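Local coordinates for protein kinase, putative (Bodo saltans, PDB 6TLY) that probably acts as a serine/threonine kinase of the unconventional kinetoplastid kinetochore, here represented by its zinc-binding central domain, which serves centromere localization, at residues N33-P38 / N60-S65. Sequence-based numbering, arbitrary orientation.
Sequences NVCDQP and NQCAES. With ZN (zinc ion), chain C.
Cys-35 and Cys-62 meet through a shared zinc ion, which pins the loop between strands 30-31 and 38-39 to the short helix 60-65. Each sulfur binds the metal at 2.3 Å, Cys-35 SG from the loop and Cys-62 SG from the helix, and Cys-32 and Cys-59 complete a four-thiolate site. Cysteine suits both places because its short side chain offers a soft sulfur ligand directly beside the backbone. The two ligands reach the ion by different rotations: in Cys-35 the sulfur stands between the backbone N and the carbonyl carbon (chi1 74°), whereas in Cys-62 it lies opposite the carbonyl carbon (chi1 -70°). The Cys-35 sulfur also accepts a hydrogen bond from the backbone of the same loop, Gln-37 N to Cys-35 SG at 3.5 Å with an N-H...S angle of 157°; such a bond would probably ease the negative charge of the thiolate.

Beside the metal, Val-34 turns its branched side chain to Cys-62, with Val-34 CG1 3.8 Å from Cys-62 SG and Val-34 CB 4.1 Å from Cys-62 CB. An apolar residue suits this place against sulfur and methylene and probably helps keep water from the sulfur; Lys-67 touches both residues. On the solvent side, the long polar side chains of Gln-37 and Gln-61 pass each other, their ends about in van der Waals contact. The two CxxC pairs of this Cys4 site alternate along the chain with Cys-11/His-15 and Cys-51/Cys-54 of a second zinc site, consistent with the cross-brace of the RING clan, to which the C1 family belongs.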
loop_
_atom_site.group_PDB
_atom_site.type_symbol
_atom_site.label_atom_id
_atom_site.label_comp_id
_atom_site.label_asym_id
_atom_site.label_seq_id
_atom_site.Cartn_x
_atom_site.Cartn_y
_atom_site.Cartn_z
ATOM N N ASN A 33 -3.422 0.319 5.383
ATOM C CA ASN A 33 -4.354 0.652 4.313
ATOM C C ASN A 33 -5.484 -0.384 4.139
ATOM O O ASN A 33 -6.471 -0.090 3.457
ATOM C CB ASN A 33 -3.622 0.891 3.038
ATOM C CG ASN A 33 -2.667 2.071 3.032
ATOM O OD1 ASN A 33 -2.061 2.351 2.014
ATOM N ND2 ASN A 33 -2.506 2.805 4.152
ATOM N N VAL A 34 -5.362 -1.560 4.766
ATOM C CA VAL A 34 -6.409 -2.584 4.710
ATOM C C VAL A 34 -7.249 -2.597 6.000
ATOM O O VAL A 34 -8.470 -2.450 5.934
ATOM C CB VAL A 34 -5.843 -3.993 4.398
ATOM C CG1 VAL A 34 -6.939 -5.069 4.488
ATOM C CG2 VAL A 34 -5.155 -4.032 3.039
ATOM N N CYS A 35 -6.608 -2.763 7.174
ATOM C CA CYS A 35 -7.361 -2.901 8.428
ATOM C C CYS A 35 -7.472 -1.626 9.274
ATOM O O CYS A 35 -8.080 -1.692 10.328
ATOM C CB CYS A 35 -6.784 -4.045 9.257
ATOM S SG CYS A 35 -5.193 -3.653 10.030
ATOM N N ASP A 36 -6.785 -0.542 8.909
ATOM C CA ASP A 36 -6.785 0.735 9.630
ATOM C C ASP A 36 -6.058 0.709 11.002
ATOM O O ASP A 36 -6.104 1.707 11.723
ATOM C CB ASP A 36 -8.220 1.299 9.777
ATOM C CG ASP A 36 -8.250 2.796 9.988
ATOM O OD1 ASP A 36 -7.323 3.485 9.491
ATOM O OD2 ASP A 36 -9.186 3.285 10.672
ATOM N N GLN A 37 -5.376 -0.389 11.351
ATOM C CA GLN A 37 -4.643 -0.478 12.625
ATOM C C GLN A 37 -3.464 0.524 12.597
ATOM O O GLN A 37 -2.778 0.627 11.585
ATOM C CB GLN A 37 -4.165 -1.930 12.860
ATOM C CG GLN A 37 -2.903 -2.147 13.704
ATOM C CD GLN A 37 -2.436 -3.587 13.673
ATOM O OE1 GLN A 37 -1.671 -4.006 12.785
ATOM N NE2 GLN A 37 -2.876 -4.385 14.644
ATOM N N PRO A 38 -3.277 1.319 13.668
ATOM C CA PRO A 38 -2.159 2.273 13.678
ATOM C C PRO A 38 -0.836 1.532 13.816
ATOM O O PRO A 38 -0.697 0.628 14.631
ATOM C CB PRO A 38 -2.438 3.150 14.907
ATOM C CG PRO A 38 -3.220 2.293 15.811
ATOM C CD PRO A 38 -4.027 1.337 14.941
ATOM N N ASN A 60 1.951 -6.355 8.781
ATOM C CA ASN A 60 2.374 -7.709 8.453
ATOM C C ASN A 60 1.201 -8.693 8.471
ATOM O O ASN A 60 1.199 -9.631 7.680
ATOM C CB ASN A 60 3.476 -8.182 9.387
ATOM C CG ASN A 60 3.105 -8.084 10.846
ATOM O OD1 ASN A 60 2.947 -6.995 11.401
ATOM N ND2 ASN A 60 2.960 -9.234 11.512
ATOM N N GLN A 61 0.218 -8.473 9.365
ATOM C CA GLN A 61 -0.953 -9.347 9.520
ATOM C C GLN A 61 -1.795 -9.363 8.251
ATOM O O GLN A 61 -2.127 -10.441 7.763
ATOM C CB GLN A 61 -1.801 -8.892 10.722
ATOM C CG GLN A 61 -1.696 -9.794 11.944
ATOM C CD GLN A 61 -1.939 -9.060 13.255
ATOM O OE1 GLN A 61 -2.374 -7.895 13.289
ATOM N NE2 GLN A 61 -1.662 -9.733 14.371
ATOM N N CYS A 62 -2.107 -8.182 7.698
ATOM C CA CYS A 62 -2.896 -8.116 6.472
ATOM C C CYS A 62 -2.095 -8.650 5.267
ATOM O O CYS A 62 -2.632 -9.409 4.449
ATOM C CB CYS A 62 -3.410 -6.700 6.219
ATOM S SG CYS A 62 -4.685 -6.134 7.373
ATOM N N ALA A 63 -0.809 -8.284 5.173
ATOM C CA ALA A 63 0.013 -8.681 4.040
ATOM C C ALA A 63 0.201 -10.207 3.892
ATOM O O ALA A 63 -0.071 -10.764 2.824
ATOM C CB ALA A 63 1.355 -7.973 4.092
ATOM N N GLU A 64 0.565 -10.872 4.983
ATOM C CA GLU A 64 0.845 -12.293 5.008
ATOM C C GLU A 64 -0.431 -13.134 4.911
ATOM O O GLU A 64 -0.402 -14.181 4.262
ATOM C CB GLU A 64 1.719 -12.619 6.227
ATOM C CG GLU A 64 3.113 -12.023 6.040
ATOM C CD GLU A 64 3.979 -11.934 7.283
ATOM O OE1 GLU A 64 3.570 -12.500 8.319
ATOM O OE2 GLU A 64 5.048 -11.280 7.235
ATOM N N SER A 65 -1.564 -12.636 5.424
ATOM C CA SER A 65 -2.840 -13.354 5.272
ATOM C C SER A 65 -3.563 -13.039 3.930
ATOM O O SER A 65 -4.614 -13.615 3.656
ATOM C CB SER A 65 -3.761 -13.088 6.458
ATOM O OG SER A 65 -4.373 -11.812 6.384
HETATM ZN ZN ZN C . -3.586 -4.452 8.522
#